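Long-range contacts in iron binding protein FbpA (Mannheimia haemolytica, PDB 1Q35), which binds ferric iron through tyrosine side chains and probably delivers it in the periplasm for uptake into the cell: residues Leu146-Ile151 with Glu295-Asn300; Lys158-Leu163 with Leu305-Glu310. All coordinates share one frame; numbering follows the deposited sequence.

Interaction 1 of 2, residues Leu146-Ile151 with Glu295-Asn300; sequences LFAAMI and EDIAKN. With EDO (1,2-ethanediol), chain B.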
loop_
_atom_site.group_PDB
_atom_site.type_symbol
_atom_site.label_atom_id
_atom_site.label_comp_id
_atom_site.label_asym_id
_atom_site.label_seq_id
_atom_site.Cartn_x
_atom_site.Cartn_y
_atom_site.Cartn_z
ATOM N N LEU A 146 -1.915 -7.702 -4.458
ATOM C CA LEU A 146 -0.904 -8.272 -5.342
ATOM C C LEU A 146 -1.446 -9.514 -6.057
ATOM O O LEU A 146 -1.325 -9.643 -7.272
ATOM C CB LEU A 146 0.361 -8.620 -4.552
ATOM C CG LEU A 146 1.425 -9.447 -5.278
ATOM C CD1 LEU A 146 1.998 -8.721 -6.487
ATOM C CD2 LEU A 146 2.532 -9.822 -4.308
ATOM N N PHE A 147 -2.040 -10.435 -5.305
ATOM C CA PHE A 147 -2.589 -11.652 -5.891
ATOM C C PHE A 147 -3.736 -11.339 -6.861
ATOM O O PHE A 147 -3.925 -12.044 -7.851
ATOM C CB PHE A 147 -3.058 -12.635 -4.803
ATOM C CG PHE A 147 -2.030 -12.926 -3.727
ATOM C CD1 PHE A 147 -2.451 -13.221 -2.444
ATOM C CD2 PHE A 147 -0.665 -12.915 -3.984
ATOM C CE1 PHE A 147 -1.542 -13.491 -1.431
ATOM C CE2 PHE A 147 0.252 -13.187 -2.972
ATOM C CZ PHE A 147 -0.190 -13.486 -1.699
ATOM N N ALA A 148 -4.482 -10.278 -6.574
ATOM C CA ALA A 148 -5.567 -9.827 -7.436
ATOM C C ALA A 148 -5.043 -9.381 -8.798
ATOM O O ALA A 148 -5.625 -9.713 -9.825
ATOM C CB ALA A 148 -6.328 -8.705 -6.768
ATOM N N ALA A 149 -3.932 -8.646 -8.808
ATOM C CA ALA A 149 -3.288 -8.278 -10.064
ATOM C C ALA A 149 -2.858 -9.537 -10.820
ATOM O O ALA A 149 -3.021 -9.632 -12.036
ATOM C CB ALA A 149 -2.092 -7.376 -9.819
ATOM N N MET A 150 -2.322 -10.515 -10.095
ATOM C CA MET A 150 -1.894 -11.761 -10.712
ATOM C C MET A 150 -3.079 -12.491 -11.356
ATOM O O MET A 150 -2.931 -13.061 -12.428
ATOM C CB MET A 150 -1.154 -12.634 -9.699
ATOM C CG MET A 150 0.148 -11.984 -9.232
ATOM S SD MET A 150 1.080 -12.908 -8.018
ATOM C CE MET A 150 1.892 -14.104 -9.089
ATOM N N ILE A 151 -4.258 -12.449 -10.744
ATOM C CA ILE A 151 -5.440 -13.041 -11.366
ATOM C C ILE A 151 -5.775 -12.352 -12.695
ATOM O O ILE A 151 -6.110 -13.011 -13.676
ATOM C CB ILE A 151 -6.652 -13.020 -10.414
ATOM C CG1 ILE A 151 -6.440 -14.000 -9.256
ATOM C CG2 ILE A 151 -7.948 -13.348 -11.175
ATOM C CD1 ILE A 151 -7.479 -13.883 -8.166
ATOM N N GLU A 295 -8.238 0.077 -10.938
ATOM C CA GLU A 295 -9.547 -0.548 -10.748
ATOM C C GLU A 295 -9.539 -2.025 -11.116
ATOM O O GLU A 295 -10.325 -2.795 -10.574
ATOM C CB GLU A 295 -10.626 0.171 -11.560
ATOM C CG GLU A 295 -10.995 1.547 -11.027
ATOM C CD GLU A 295 -10.233 2.680 -11.694
ATOM O OE1 GLU A 295 -9.136 2.455 -12.255
ATOM O OE2 GLU A 295 -10.733 3.821 -11.641
ATOM N N ASP A 296 -8.668 -2.410 -12.043
ATOM C CA ASP A 296 -8.565 -3.802 -12.460
ATOM C C ASP A 296 -7.802 -4.676 -11.461
ATOM O O ASP A 296 -7.890 -5.895 -11.536
ATOM C CB ASP A 296 -7.970 -3.898 -13.858
ATOM C CG ASP A 296 -8.897 -3.341 -14.913
ATOM O OD1 ASP A 296 -10.124 -3.553 -14.799
ATOM O OD2 ASP A 296 -8.466 -2.674 -15.870
ATOM N N ILE A 297 -7.059 -4.067 -10.537
ATOM C CA ILE A 297 -6.559 -4.786 -9.364
ATOM C C ILE A 297 -7.746 -5.080 -8.444
ATOM O O ILE A 297 -8.023 -6.237 -8.115
ATOM C CB ILE A 297 -5.486 -3.961 -8.605
ATOM C CG1 ILE A 297 -4.273 -3.689 -9.500
ATOM C CG2 ILE A 297 -5.068 -4.680 -7.317
ATOM C CD1 ILE A 297 -3.321 -2.654 -8.923
ATOM N N ALA A 298 -8.451 -4.025 -8.039
ATOM C CA ALA A 298 -9.521 -4.146 -7.056
ATOM C C ALA A 298 -10.620 -5.107 -7.493
ATOM O O ALA A 298 -11.203 -5.803 -6.674
ATOM C CB ALA A 298 -10.113 -2.777 -6.748
ATOM N N LYS A 299 -10.891 -5.132 -8.793
ATOM C CA LYS A 299 -11.902 -6.001 -9.397
ATOM C C LYS A 299 -11.701 -7.466 -9.030
ATOM O O LYS A 299 -12.658 -8.234 -8.948
ATOM C CB LYS A 299 -11.810 -5.829 -10.925
ATOM C CG LYS A 299 -12.658 -6.718 -11.813
ATOM C CD LYS A 299 -12.437 -6.324 -13.284
ATOM C CE LYS A 299 -11.069 -6.766 -13.850
ATOM N NZ LYS A 299 -10.826 -6.236 -15.236
ATOM N N ASN A 300 -10.448 -7.848 -8.813
ATOM C CA ASN A 300 -10.079 -9.235 -8.552
ATOM C C ASN A 300 -9.819 -9.551 -7.082
ATOM O O ASN A 300 -9.424 -10.672 -6.758
ATOM C CB ASN A 300 -8.837 -9.597 -9.372
ATOM C CG ASN A 300 -9.103 -9.572 -10.849
ATOM O OD1 ASN A 300 -9.896 -10.354 -11.359
ATOM N ND2 ASN A 300 -8.462 -8.651 -11.547
HETATM C C1 EDO B . -13.307 -5.043 -2.939
HETATM O O1 EDO B . -14.606 -4.829 -2.407
HETATM C C2 EDO B . -13.167 -4.251 -4.230
HETATM O O2 EDO B . -14.064 -4.767 -5.205
#
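A148 and N300 meet where helix 141-168 passes the end of the segment 295-300. Their CA atoms are only 4.7 Å apart, an approach that the small alanine permits. Most of the touching is by van der Waals contact. The CB of N300 lies 3.2 Å from the backbone O of A148 and 3.7 Å from the A148 CB. The same methyl of A148 sits 3.3 Å from the backbone O of I297. One helical turn onward, the side chains of I151 and N300 pass side by side, pointing opposite ways. The CG2 branch of I151 is anti to the backbone N and lies 3.6 Å from OD1 of N300. The apolar part continues at I297, whose CG1 lies 4.3 Å from the CB of A149. I297 also touches I60 of helix 60-68.

The fold is that of a periplasmic binding protein, with two lobes around an iron cleft. Here helix 141-168 packs on the short helix that leads into helix 301-311. The iron-binding tyrosine Y142 lies near the start of the same long helix, and its side chain is about 10 Å from that of I297.

The clear polar bonds of N300 and K299 go to D296 and to E152. ND2 of N300 gives a weak bond to the backbone O of D296 (119° at the hydrogen) and also bonds the E152 carboxylate. NZ of K299 forms a salt bridge with OD1 of D296 at 2.8 Å, coming from above the carboxylate plane. K299 makes a second salt bridge with E152. A 1,2-ethanediol, probably from the crystallisation liquor, bonds weakly to the backbone O of A298.

Interaction 2 of 2, residues Lys158-Leu163 with Leu305-Glu310; sequences KTKAFL and LKLVDE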
loop_
_atom_site.group_PDB
_atom_site.type_symbol
_atom_site.label_atom_id
_atom_site.label_comp_id
_atom_site.label_asym_id
_atom_site.label_seq_id
_atom_site.Cartn_x
_atom_site.Cartn_y
_atom_site.Cartn_z
ATOM N N LYS A 158 -3.725 -20.605 -12.351
ATOM C CA LYS A 158 -2.298 -20.310 -12.260
ATOM C C LYS A 158 -1.980 -19.516 -10.998
ATOM O O LYS A 158 -0.944 -19.740 -10.377
ATOM C CB LYS A 158 -1.832 -19.537 -13.503
ATOM C CG LYS A 158 -0.329 -19.273 -13.604
ATOM C CD LYS A 158 0.060 -18.578 -14.915
ATOM C CE LYS A 158 0.228 -19.532 -16.086
ATOM N NZ LYS A 158 -0.046 -18.859 -17.396
ATOM N N THR A 159 -2.847 -18.590 -10.608
ATOM C CA THR A 159 -2.602 -17.829 -9.387
ATOM C C THR A 159 -2.681 -18.744 -8.155
ATOM O O THR A 159 -1.876 -18.621 -7.239
ATOM C CB THR A 159 -3.551 -16.628 -9.265
ATOM O OG1 THR A 159 -3.351 -15.753 -10.382
ATOM C CG2 THR A 159 -3.201 -15.792 -8.044
ATOM N N LYS A 160 -3.631 -19.676 -8.138
ATOM C CA LYS A 160 -3.722 -20.630 -7.032
ATOM C C LYS A 160 -2.479 -21.510 -6.962
ATOM O O LYS A 160 -1.962 -21.756 -5.875
ATOM C CB LYS A 160 -4.975 -21.499 -7.132
ATOM C CG LYS A 160 -5.184 -22.361 -5.885
ATOM C CD LYS A 160 -6.505 -23.105 -5.923
ATOM C CE LYS A 160 -6.685 -23.957 -4.683
ATOM N NZ LYS A 160 -8.013 -24.626 -4.678
ATOM N N ALA A 161 -2.003 -21.982 -8.108
ATOM C CA ALA A 161 -0.788 -22.793 -8.144
ATOM C C ALA A 161 0.398 -21.999 -7.597
ATOM O O ALA A 161 1.216 -22.541 -6.848
ATOM C CB ALA A 161 -0.501 -23.298 -9.543
ATOM N N PHE A 162 0.482 -20.719 -7.950
ATOM C CA PHE A 162 1.490 -19.836 -7.388
ATOM C C PHE A 162 1.376 -19.764 -5.863
ATOM O O PHE A 162 2.378 -19.903 -5.162
ATOM C CB PHE A 162 1.396 -18.433 -8.005
ATOM C CG PHE A 162 2.093 -17.386 -7.195
ATOM C CD1 PHE A 162 3.477 -17.326 -7.152
ATOM C CD2 PHE A 162 1.370 -16.478 -6.444
ATOM C CE1 PHE A 162 4.120 -16.361 -6.391
ATOM C CE2 PHE A 162 2.011 -15.520 -5.672
ATOM C CZ PHE A 162 3.386 -15.462 -5.655
ATOM N N LEU A 163 0.172 -19.552 -5.349
ATOM C CA LEU A 163 -0.019 -19.460 -3.902
ATOM C C LEU A 163 0.342 -20.759 -3.190
ATOM O O LEU A 163 0.877 -20.715 -2.091
ATOM C CB LEU A 163 -1.449 -19.052 -3.566
ATOM C CG LEU A 163 -1.818 -17.615 -3.949
ATOM C CD1 LEU A 163 -3.299 -17.383 -3.770
ATOM C CD2 LEU A 163 -1.026 -16.602 -3.139
ATOM N N LEU A 305 -8.910 -13.294 -2.459
ATOM C CA LEU A 305 -9.123 -13.666 -1.064
ATOM C C LEU A 305 -9.646 -15.096 -0.969
ATOM O O LEU A 305 -9.257 -15.849 -0.079
ATOM C CB LEU A 305 -10.082 -12.686 -0.389
ATOM C CG LEU A 305 -10.245 -12.849 1.124
ATOM C CD1 LEU A 305 -8.932 -12.584 1.844
ATOM C CD2 LEU A 305 -11.330 -11.927 1.636
ATOM N N LYS A 306 -10.505 -15.477 -1.910
ATOM C CA LYS A 306 -11.029 -16.835 -1.978
ATOM C C LYS A 306 -9.903 -17.844 -2.185
ATOM O O LYS A 306 -9.885 -18.897 -1.547
ATOM C CB LYS A 306 -12.059 -16.929 -3.104
ATOM C CG LYS A 306 -12.800 -18.240 -3.213
ATOM C CD LYS A 306 -13.896 -18.132 -4.273
ATOM C CE LYS A 306 -14.707 -19.407 -4.403
ATOM N NZ LYS A 306 -15.593 -19.656 -3.230
ATOM N N LEU A 307 -8.949 -17.532 -3.061
ATOM C CA LEU A 307 -7.825 -18.437 -3.285
ATOM C C LEU A 307 -6.964 -18.585 -2.040
ATOM O O LEU A 307 -6.522 -19.686 -1.720
ATOM C CB LEU A 307 -6.941 -17.966 -4.434
ATOM C CG LEU A 307 -7.598 -17.947 -5.810
ATOM C CD1 LEU A 307 -6.590 -17.537 -6.865
ATOM C CD2 LEU A 307 -8.219 -19.288 -6.169
ATOM N N VAL A 308 -6.719 -17.479 -1.347
ATOM C CA VAL A 308 -5.917 -17.506 -0.121
ATOM C C VAL A 308 -6.575 -18.428 0.912
ATOM O O VAL A 308 -5.903 -19.210 1.585
ATOM C CB VAL A 308 -5.713 -16.079 0.443
ATOM C CG1 VAL A 308 -5.101 -16.118 1.835
ATOM C CG2 VAL A 308 -4.827 -15.266 -0.490
ATOM N N ASP A 309 -7.897 -18.342 1.011
ATOM C CA ASP A 309 -8.661 -19.213 1.897
ATOM C C ASP A 309 -8.582 -20.675 1.462
ATOM O O ASP A 309 -8.380 -21.555 2.299
ATOM C CB ASP A 309 -10.121 -18.763 1.966
ATOM C CG ASP A 309 -10.947 -19.631 2.887
ATOM O OD1 ASP A 309 -10.617 -19.699 4.088
ATOM O OD2 ASP A 309 -11.925 -20.300 2.493
ATOM N N GLU A 310 -8.721 -20.946 0.165
ATOM C CA GLU A 310 -8.693 -22.318 -0.337
ATOM C C GLU A 310 -7.364 -23.002 -0.045
ATOM O O GLU A 310 -7.336 -24.169 0.343
ATOM C CB GLU A 310 -8.971 -22.357 -1.842
ATOM C CG GLU A 310 -10.415 -22.072 -2.209
ATOM C CD GLU A 310 -10.634 -21.953 -3.703
ATOM O OE1 GLU A 310 -11.712 -21.462 -4.085
ATOM O OE2 GLU A 310 -9.745 -22.354 -4.484
HETATM O O HOH W 1 -7.639 -26.171 -2.400
#
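The nearest CA atoms are those of K160 and L307, 6.0 Å apart. Helix segments 158-163 and 305-310 run in the same general direction. Their axes come within 9.8 Å and cross at -44°.

The CB of L307 is directed toward helix 158-163, and the side chain touches three residues there. Its CD1 packs against CB and CG2 of T159, both at 4.0 Å. Its CD2 lies beside CB of K160. L163 crosses L307 at about a right angle, and its CD1 rests 3.7 Å from the CB of L307. The same CD1 also reaches CG2 of V308 at 4.2 Å. The hydroxyl of T159 bonds the backbone O of G155 in its own helix.

A charged pair borders this apolar patch. K160 has CG anti to the backbone N (chi1 -172°), and its chain is extended beyond CG. Its CD and CE pass close to OE2 of E310. NZ then forms a salt bridge with that oxygen at 2.9 Å, on the anti side of the carboxylate and 28° out of its plane. A water accepts a bond from NZ and gives a weak one to the backbone O of E310.

This is helix-helix packing within one lobe of a periplasmic binding protein. The C-terminal helix 301-311 lies against the long helix 141-168, with L307, L163, V308 and T159 inside and a salt bridge at the margin.

Both interactions use helix 141-168, at successive places along it. Interaction 1 brings helix 294-298 and the turn after it to the earlier part, and interaction 2 brings the following helix 301-311 to the later part. Their centres are 12 Å apart, and they touch through F147 with L163 and M150 with F162. Both contacts are largely buried, but interaction 1 lies nearer the chain centre. It rests on close backbone approach at two alanines, and N300 and K299 turn to E152 as well as to D296. Interaction 2 has wider spacing filled mainly by L307 and L163, and a direct salt bridge joins its helices where K160 and E310 are partly exposed.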